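Local structure of TRAP dicarboxylate ABC transporter, substrate-binding protein (Roseobacter denitrificans, 4OVQ) at residues 207-212 with 278-283; 195-200 with 219-224. The protein binds beta-D-glucuronate as a periplasmic solute-binding protein, probably delivering it to a TRAP transporter. One frame throughout, in Å; residues are numbered along the deposited sequence.

Interaction 1 of 2, residues 207-212 with 278-283; sequences NNWPSY and AAVEAA. With BDP (beta-D-glucopyranuronic acid), chain C.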
ATOM      1  N   ASN A 207       6.401  -6.664   4.001  1.00 11.51           N
ATOM      2  CA  ASN A 207       4.989  -6.511   3.761  1.00  9.12           C
ATOM      3  C   ASN A 207       4.186  -6.706   5.022  1.00 14.28           C
ATOM      4  O   ASN A 207       4.735  -6.999   6.063  1.00 13.43           O
ATOM      5  CB  ASN A 207       4.498  -7.466   2.672  1.00 11.46           C
ATOM      6  CG  ASN A 207       3.523  -6.790   1.739  1.00 12.94           C
ATOM      7  OD1 ASN A 207       2.528  -6.235   2.208  1.00 12.28           O
ATOM      8  ND2 ASN A 207       3.813  -6.777   0.439  1.00  9.75           N
ATOM      9  N   ASN A 208       2.878  -6.506   4.920  1.00 12.39           N
ATOM     10  CA  ASN A 208       1.987  -6.754   6.058  1.00 13.87           C
ATOM     11  C   ASN A 208       1.728  -8.266   6.232  1.00 12.19           C
ATOM     12  O   ASN A 208       2.090  -9.085   5.388  1.00 13.72           O
ATOM     13  CB  ASN A 208       0.688  -5.990   5.849  1.00 10.89           C
ATOM     14  CG  ASN A 208       0.047  -6.268   4.496  1.00  9.53           C
ATOM     15  OD1 ASN A 208      -0.087  -7.404   4.069  1.00 11.94           O
ATOM     16  ND2 ASN A 208      -0.362  -5.193   3.798  1.00 10.58           N
ATOM     17  N   TRP A 209       1.096  -8.650   7.346  1.00 15.38           N
ATOM     18  CA  TRP A 209       0.832 -10.070   7.584  1.00 15.32           C
ATOM     19  C   TRP A 209      -0.001 -10.742   6.509  1.00  9.74           C
ATOM     20  O   TRP A 209       0.326 -11.836   6.061  1.00 13.77           O
ATOM     21  CB  TRP A 209       0.150 -10.327   8.933  1.00 16.59           C
ATOM     22  CG  TRP A 209       1.005 -10.119  10.121  1.00 18.85           C
ATOM     23  CD1 TRP A 209       0.958  -9.065  10.972  1.00 19.93           C
ATOM     24  CD2 TRP A 209       2.020 -11.002  10.625  1.00 20.86           C
ATOM     25  NE1 TRP A 209       1.880  -9.221  11.978  1.00 20.88           N
ATOM     26  CE2 TRP A 209       2.543 -10.406  11.792  1.00 17.68           C
ATOM     27  CE3 TRP A 209       2.544 -12.228  10.199  1.00 23.74           C
ATOM     28  CZ2 TRP A 209       3.567 -11.004  12.549  1.00 21.19           C
ATOM     29  CZ3 TRP A 209       3.566 -12.816  10.950  1.00 18.91           C
ATOM     30  CH2 TRP A 209       4.056 -12.197  12.115  1.00 19.79           C
ATOM     31  N   PRO A 210      -1.113 -10.117   6.083  1.00  9.48           N
ATOM     32  CA  PRO A 210      -1.949 -10.798   5.091  1.00 13.78           C
ATOM     33  C   PRO A 210      -1.288 -11.065   3.721  1.00 13.85           C
ATOM     34  O   PRO A 210      -1.567 -12.073   3.071  1.00 12.16           O
ATOM     35  CB  PRO A 210      -3.170  -9.875   4.977  1.00 14.95           C
ATOM     36  CG  PRO A 210      -3.216  -9.163   6.296  1.00 18.08           C
ATOM     37  CD  PRO A 210      -1.769  -8.919   6.619  1.00 13.81           C
ATOM     38  N   SER A 211      -0.423 -10.160   3.282  1.00 15.19           N
ATOM     39  CA  SER A 211       0.302 -10.358   2.021  1.00 15.00           C
ATOM     40  C   SER A 211       1.373 -11.429   2.183  1.00 10.35           C
ATOM     41  O   SER A 211       1.560 -12.255   1.312  1.00 11.06           O
ATOM     42  CB  SER A 211       0.975  -9.068   1.564  1.00 12.87           C
ATOM     43  OG  SER A 211       0.060  -8.147   0.994  1.00 16.66           O
ATOM     44  N   TYR A 212       2.070 -11.396   3.309  1.00 13.06           N
ATOM     45  CA  TYR A 212       3.121 -12.375   3.605  1.00 12.87           C
ATOM     46  C   TYR A 212       2.514 -13.767   3.557  1.00 17.90           C
ATOM     47  O   TYR A 212       3.082 -14.702   3.003  1.00 15.80           O
ATOM     48  CB  TYR A 212       3.673 -12.093   4.987  1.00 14.01           C
ATOM     49  CG  TYR A 212       4.703 -13.044   5.560  1.00 14.88           C
ATOM     50  CD1 TYR A 212       5.878 -13.334   4.870  1.00 13.70           C
ATOM     51  CD2 TYR A 212       4.545 -13.593   6.842  1.00 15.82           C
ATOM     52  CE1 TYR A 212       6.830 -14.157   5.421  1.00 16.08           C
ATOM     53  CE2 TYR A 212       5.496 -14.442   7.377  1.00 16.72           C
ATOM     54  CZ  TYR A 212       6.627 -14.713   6.662  1.00 16.97           C
ATOM     55  OH  TYR A 212       7.563 -15.538   7.228  1.00 17.01           O
ATOM     56  N   ALA A 278      -1.630 -15.758  12.640  1.00 25.90           N
ATOM     57  CA  ALA A 278      -1.768 -17.008  13.385  1.00 25.01           C
ATOM     58  C   ALA A 278      -1.497 -18.221  12.503  1.00 28.13           C
ATOM     59  O   ALA A 278      -0.846 -19.185  12.927  1.00 24.31           O
ATOM     60  CB  ALA A 278      -3.143 -17.100  14.001  1.00 25.35           C
ATOM     61  N   ALA A 279      -1.983 -18.176  11.271  1.00 23.35           N
ATOM     62  CA  ALA A 279      -1.781 -19.283  10.353  1.00 27.96           C
ATOM     63  C   ALA A 279      -0.305 -19.475   9.994  1.00 28.47           C
ATOM     64  O   ALA A 279       0.165 -20.614   9.853  1.00 25.34           O
ATOM     65  CB  ALA A 279      -2.624 -19.095   9.105  1.00 30.39           C
ATOM     66  N   VAL A 280       0.455 -18.390   9.848  1.00 23.96           N
ATOM     67  CA  VAL A 280       1.859 -18.581   9.472  1.00 23.80           C
ATOM     68  C   VAL A 280       2.738 -18.963  10.667  1.00 28.29           C
ATOM     69  O   VAL A 280       3.727 -19.672  10.490  1.00 24.27           O
ATOM     70  CB  VAL A 280       2.474 -17.364   8.709  1.00 24.68           C
ATOM     71  CG1 VAL A 280       1.569 -16.945   7.596  1.00 23.30           C
ATOM     72  CG2 VAL A 280       2.741 -16.198   9.651  1.00 19.81           C
ATOM     73  N   GLU A 281       2.388 -18.484  11.862  1.00 26.77           N
ATOM     74  CA  GLU A 281       3.089 -18.870  13.094  1.00 31.28           C
ATOM     75  C   GLU A 281       2.893 -20.362  13.328  1.00 33.35           C
ATOM     76  O   GLU A 281       3.810 -21.066  13.761  1.00 27.40           O
ATOM     77  CB  GLU A 281       2.582 -18.060  14.301  1.00 31.23           C
ATOM     78  CG  GLU A 281       3.490 -16.887  14.730  1.00 29.46           C
ATOM     79  CD  GLU A 281       2.740 -15.782  15.461  1.00 35.17           C
ATOM     80  OE1 GLU A 281       1.494 -15.758  15.393  1.00 38.22           O
ATOM     81  OE2 GLU A 281       3.385 -14.919  16.098  1.00 36.56           O
ATOM     82  N   ALA A 282       1.703 -20.853  13.010  1.00 30.49           N
ATOM     83  CA  ALA A 282       1.407 -22.268  13.204  1.00 30.65           C
ATOM     84  C   ALA A 282       2.186 -23.124  12.203  1.00 32.83           C
ATOM     85  O   ALA A 282       2.524 -24.269  12.485  1.00 39.04           O
ATOM     86  CB  ALA A 282      -0.074 -22.513  13.064  1.00 28.81           C
ATOM     87  N   ALA A 283       2.472 -22.557  11.037  1.00 26.57           N
ATOM     88  CA  ALA A 283       3.147 -23.271   9.963  1.00 21.60           C
ATOM     89  C   ALA A 283       4.648 -23.257  10.156  1.00 21.62           C
ATOM     90  O   ALA A 283       5.386 -23.877   9.392  1.00 29.06           O
ATOM     91  CB  ALA A 283       2.794 -22.643   8.640  1.00 24.67           C
TER
HETATM   92  C1  BDP C 402       0.705  -5.026  -0.540  1.00  7.53           C
HETATM   93  C2  BDP C 402      -0.229  -4.073  -1.241  1.00  6.68           C
HETATM   94  C3  BDP C 402      -0.195  -4.407  -2.668  1.00  5.36           C
HETATM   95  C4  BDP C 402       1.193  -4.273  -3.199  1.00  6.15           C
HETATM   96  C5  BDP C 402       2.138  -5.164  -2.428  1.00  7.19           C
HETATM   97  C6  BDP C 402       3.599  -5.036  -2.889  1.00  6.28           C
HETATM   98  O2  BDP C 402      -1.564  -4.368  -0.705  1.00  7.35           O
HETATM   99  O3  BDP C 402      -0.991  -3.350  -3.322  1.00  6.19           O
HETATM  100  O4  BDP C 402       1.217  -4.630  -4.645  1.00  6.66           O
HETATM  101  O5  BDP C 402       2.080  -4.889  -1.035  1.00  6.88           O
HETATM  102  O6A BDP C 402       3.839  -4.842  -4.117  1.00  8.44           O
HETATM  103  O1  BDP C 402       0.785  -4.800   0.837  1.00  7.09           O
HETATM  104  O6B BDP C 402       4.446  -5.294  -1.999  1.00  7.81           O
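The indole of W209 and the phenol ring of Y212 both lean on V280: the methyl CG2 sits 3.7 Å from W209 CZ3 and 4.0 Å from Y212 CE2, reaching each ring obliquely. Y224 stacks on the indole and meets the Y212 ring with planes about 40° apart, so Y224 adds a third ring to the cluster. With CG1 of V280 anti to the carbonyl carbon (chi1 -49°), CG2 falls between the backbone N and the carbonyl carbon and is the branch that meets both rings, near the C-terminal end of helix 248-282. N208 is the N-cap of helix 209-214, its OD1 accepting almost head-on from S211 N at 2.9 Å, while its ND2 bonds to A143 O. The preceding amide, N207, faces the bound glucuronate. Its OD1 takes the sugar's O1 hydroxyl at 2.6 Å, and its ND2 donates to the ring oxygen O5 at 3.0 Å (N-H...O angle 161°). N208 N also donates to N207 OD1 (2.7 Å) on an in-plane lone pair, which helps fix the amide's rotation. N207 thus gives the sugar one acceptor and one donor just ahead of the helix, H32, Q70, R146, R167 and E234 binding it from other parts of the chain, whereas between residues 207-212 and 278-283 the contact is apolar.

Interaction 2 of 2, residues 195-200 with 219-224; sequences QALKTG and EVAGFY
The C-terminal turn of helix 193-199 packs on the bend that leads from helix 217-220 into strand 223-230, and apolar atoms make the join. On the helix side L197 carries most of the contact, against V220: its CB is 3.7 Å from V220 CG2, and its CD1 is 4.0 Å from the same methyl. CD1 continues outward, anti to the leucine CA (chi2 168°), and comes within 4.2 Å of A221 CB, so one leucine spans two consecutive residues of the bend. The L197 and V220 side chains lie at a slant to one another, with CG2 alongside the root and one branch of the leucine. The other valine methyl, CG1, faces the next residue of the helix, where K198 CB lies 4.3 Å away; here the backbones are close too, with the K198 and V220 CA atoms 5.7 Å apart. In the two-lobed fold of periplasmic solute-binding proteins, this places a helix end against the entry to a strand of the mixed sheet 204-207, 146-150, 223-230 and 286-289, in which 223-230 lies between 146-150 and 286-289. G200, with positive phi, is the first residue to leave helical backbone angles. L197 also touches V202 in the loop that follows, and its side chain lies about 6 Å from that of the glucuronate-binding R167. K198, by contrast, is exposed and borders the contact on the solvent side.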
ATOM      1  N   GLN A 195       8.819 -16.446  -6.662  1.00  7.95           N
ATOM      2  CA  GLN A 195       9.871 -17.144  -7.384  1.00  9.09           C
ATOM      3  C   GLN A 195      11.253 -16.613  -6.993  1.00  9.45           C
ATOM      4  O   GLN A 195      12.192 -17.387  -6.844  1.00 10.05           O
ATOM      5  CB  GLN A 195       9.610 -17.027  -8.893  1.00 12.40           C
ATOM      6  CG  GLN A 195      10.688 -17.635  -9.779  1.00 13.64           C
ATOM      7  CD  GLN A 195      10.686 -19.134  -9.736  1.00 20.57           C
ATOM      8  OE1 GLN A 195       9.800 -19.743  -9.156  1.00 24.55           O
ATOM      9  NE2 GLN A 195      11.698 -19.742 -10.337  1.00 23.95           N
ATOM     10  N   ALA A 196      11.381 -15.302  -6.845  1.00  8.16           N
ATOM     11  CA  ALA A 196      12.666 -14.705  -6.562  1.00  9.84           C
ATOM     12  C   ALA A 196      13.175 -15.148  -5.205  1.00 10.32           C
ATOM     13  O   ALA A 196      14.370 -15.355  -5.047  1.00 10.35           O
ATOM     14  CB  ALA A 196      12.589 -13.172  -6.649  1.00 11.27           C
ATOM     15  N   LEU A 197      12.292 -15.255  -4.212  1.00  8.45           N
ATOM     16  CA  LEU A 197      12.677 -15.754  -2.897  1.00 10.44           C
ATOM     17  C   LEU A 197      13.039 -17.236  -2.964  1.00 12.12           C
ATOM     18  O   LEU A 197      14.013 -17.672  -2.331  1.00 11.52           O
ATOM     19  CB  LEU A 197      11.530 -15.554  -1.918  1.00 11.28           C
ATOM     20  CG  LEU A 197      11.210 -14.135  -1.470  1.00  9.47           C
ATOM     21  CD1 LEU A 197       9.863 -14.085  -0.722  1.00  9.17           C
ATOM     22  CD2 LEU A 197      12.358 -13.640  -0.589  1.00 12.56           C
ATOM     23  N   LYS A 198      12.240 -18.000  -3.719  1.00 10.50           N
ATOM     24  CA  LYS A 198      12.459 -19.430  -3.933  1.00 13.55           C
ATOM     25  C   LYS A 198      13.857 -19.727  -4.474  1.00 12.95           C
ATOM     26  O   LYS A 198      14.565 -20.611  -3.963  1.00 15.11           O
ATOM     27  CB  LYS A 198      11.395 -19.976  -4.889  1.00 14.25           C
ATOM     28  CG  LYS A 198      11.461 -21.471  -5.083  1.00 19.97           C
ATOM     29  CD  LYS A 198      10.458 -21.944  -6.123  1.00 28.15           C
ATOM     30  CE  LYS A 198      10.331 -23.459  -6.146  1.00 29.58           C
ATOM     31  NZ  LYS A 198       9.612 -23.948  -4.945  1.00 30.69           N
ATOM     32  N   THR A 199      14.261 -18.998  -5.510  1.00 11.23           N
ATOM     33  CA  THR A 199      15.532 -19.248  -6.187  1.00  9.39           C
ATOM     34  C   THR A 199      16.723 -18.470  -5.602  1.00 13.39           C
ATOM     35  O   THR A 199      17.864 -18.706  -5.968  1.00 16.77           O
ATOM     36  CB  THR A 199      15.437 -18.855  -7.646  1.00 14.55           C
ATOM     37  OG1 THR A 199      15.183 -17.441  -7.742  1.00 12.90           O
ATOM     38  CG2 THR A 199      14.341 -19.626  -8.324  1.00 19.55           C
ATOM     39  N   GLY A 200      16.462 -17.572  -4.656  1.00 12.20           N
ATOM     40  CA  GLY A 200      17.545 -16.812  -4.052  1.00 13.96           C
ATOM     41  C   GLY A 200      17.987 -15.581  -4.827  1.00 13.32           C
ATOM     42  O   GLY A 200      19.047 -14.990  -4.499  1.00 15.82           O
ATOM     43  N   GLU A 219       6.306 -19.362   3.094  1.00 16.72           N
ATOM     44  CA  GLU A 219       6.834 -20.726   2.856  1.00 20.04           C
ATOM     45  C   GLU A 219       8.271 -20.725   2.365  1.00 23.09           C
ATOM     46  O   GLU A 219       8.976 -21.728   2.469  1.00 23.80           O
ATOM     47  CB  GLU A 219       5.997 -21.475   1.810  1.00 22.97           C
ATOM     48  CG  GLU A 219       4.560 -21.791   2.221  1.00 21.52           C
ATOM     49  CD  GLU A 219       4.476 -22.920   3.241  1.00 23.62           C
ATOM     50  OE1 GLU A 219       5.550 -23.402   3.672  1.00 24.62           O
ATOM     51  OE2 GLU A 219       3.349 -23.327   3.607  1.00 28.27           O
ATOM     52  N   VAL A 220       8.689 -19.597   1.809  1.00 17.71           N
ATOM     53  CA  VAL A 220      10.012 -19.465   1.209  1.00 21.57           C
ATOM     54  C   VAL A 220      10.868 -18.384   1.874  1.00 23.54           C
ATOM     55  O   VAL A 220      11.972 -18.122   1.414  1.00 20.52           O
ATOM     56  CB  VAL A 220       9.930 -19.195  -0.319  1.00 19.16           C
ATOM     57  CG1 VAL A 220       9.402 -20.416  -1.060  1.00 19.78           C
ATOM     58  CG2 VAL A 220       9.051 -17.983  -0.649  1.00 21.96           C
ATOM     59  N   ALA A 221      10.342 -17.792   2.955  1.00 17.72           N
ATOM     60  CA  ALA A 221      11.004 -16.761   3.756  1.00 12.78           C
ATOM     61  C   ALA A 221      10.470 -16.796   5.201  1.00 15.62           C
ATOM     62  O   ALA A 221       9.668 -15.949   5.610  1.00 14.12           O
ATOM     63  CB  ALA A 221      10.764 -15.383   3.130  1.00 16.90           C
ATOM     64  N   GLY A 222      10.921 -17.756   6.003  1.00 19.40           N
ATOM     65  CA  GLY A 222      10.254 -18.015   7.273  1.00 16.88           C
ATOM     66  C   GLY A 222      10.659 -17.263   8.527  1.00 19.16           C
ATOM     67  O   GLY A 222      10.251 -17.665   9.635  1.00 25.07           O
ATOM     68  N   PHE A 223      11.463 -16.214   8.396  1.00 16.73           N
ATOM     69  CA  PHE A 223      11.702 -15.290   9.513  1.00 21.17           C
ATOM     70  C   PHE A 223      10.949 -13.988   9.239  1.00 20.79           C
ATOM     71  O   PHE A 223      11.164 -13.357   8.203  1.00 17.53           O
ATOM     72  CB  PHE A 223      13.194 -14.972   9.683  1.00 19.90           C
ATOM     73  CG  PHE A 223      14.030 -16.147  10.099  1.00 23.99           C
ATOM     74  CD1 PHE A 223      14.065 -16.549  11.420  1.00 24.53           C
ATOM     75  CD2 PHE A 223      14.784 -16.832   9.174  1.00 21.41           C
ATOM     76  CE1 PHE A 223      14.832 -17.626  11.805  1.00 21.77           C
ATOM     77  CE2 PHE A 223      15.554 -17.906   9.552  1.00 23.67           C
ATOM     78  CZ  PHE A 223      15.571 -18.301  10.866  1.00 21.62           C
ATOM     79  N   TYR A 224      10.082 -13.575  10.157  1.00 19.49           N
ATOM     80  CA  TYR A 224       9.347 -12.316  10.017  1.00 16.15           C
ATOM     81  C   TYR A 224       9.721 -11.437  11.204  1.00 21.54           C
ATOM     82  O   TYR A 224       9.572 -11.833  12.375  1.00 23.48           O
ATOM     83  CB  TYR A 224       7.847 -12.580   9.978  1.00 17.05           C
ATOM     84  CG  TYR A 224       6.947 -11.417   9.574  1.00 17.03           C
ATOM     85  CD1 TYR A 224       6.449 -10.541  10.530  1.00 16.66           C
ATOM     86  CD2 TYR A 224       6.541 -11.244   8.251  1.00 16.34           C
ATOM     87  CE1 TYR A 224       5.595  -9.492  10.173  1.00 16.13           C
ATOM     88  CE2 TYR A 224       5.698 -10.209   7.876  1.00 19.13           C
ATOM     89  CZ  TYR A 224       5.230  -9.327   8.843  1.00 16.39           C
ATOM     90  OH  TYR A 224       4.372  -8.309   8.490  1.00 16.52           O
TER

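Although interaction 1 is buried throughout and interaction 2 only partly, both rely on apolar side chains, aromatic rings against a valine in the first and aliphatic groups alone in the second. Their segments alternate along the chain, and helix 209-214 is followed directly by helix 217-220. Polar bonds bridge the two contacts: Y212 OH probably bonds to A221 O at 2.7 Å, and Y224 OH probably bonds to N207 O at 2.8 Å. Residues 219-224 thus take part in both, V220 and A221 meeting helix 193-199 and Y224 the rings of interaction 1. Segment 207-212 touches the sugar directly, while the side chain of L197 in interaction 2 is about 10 Å from it.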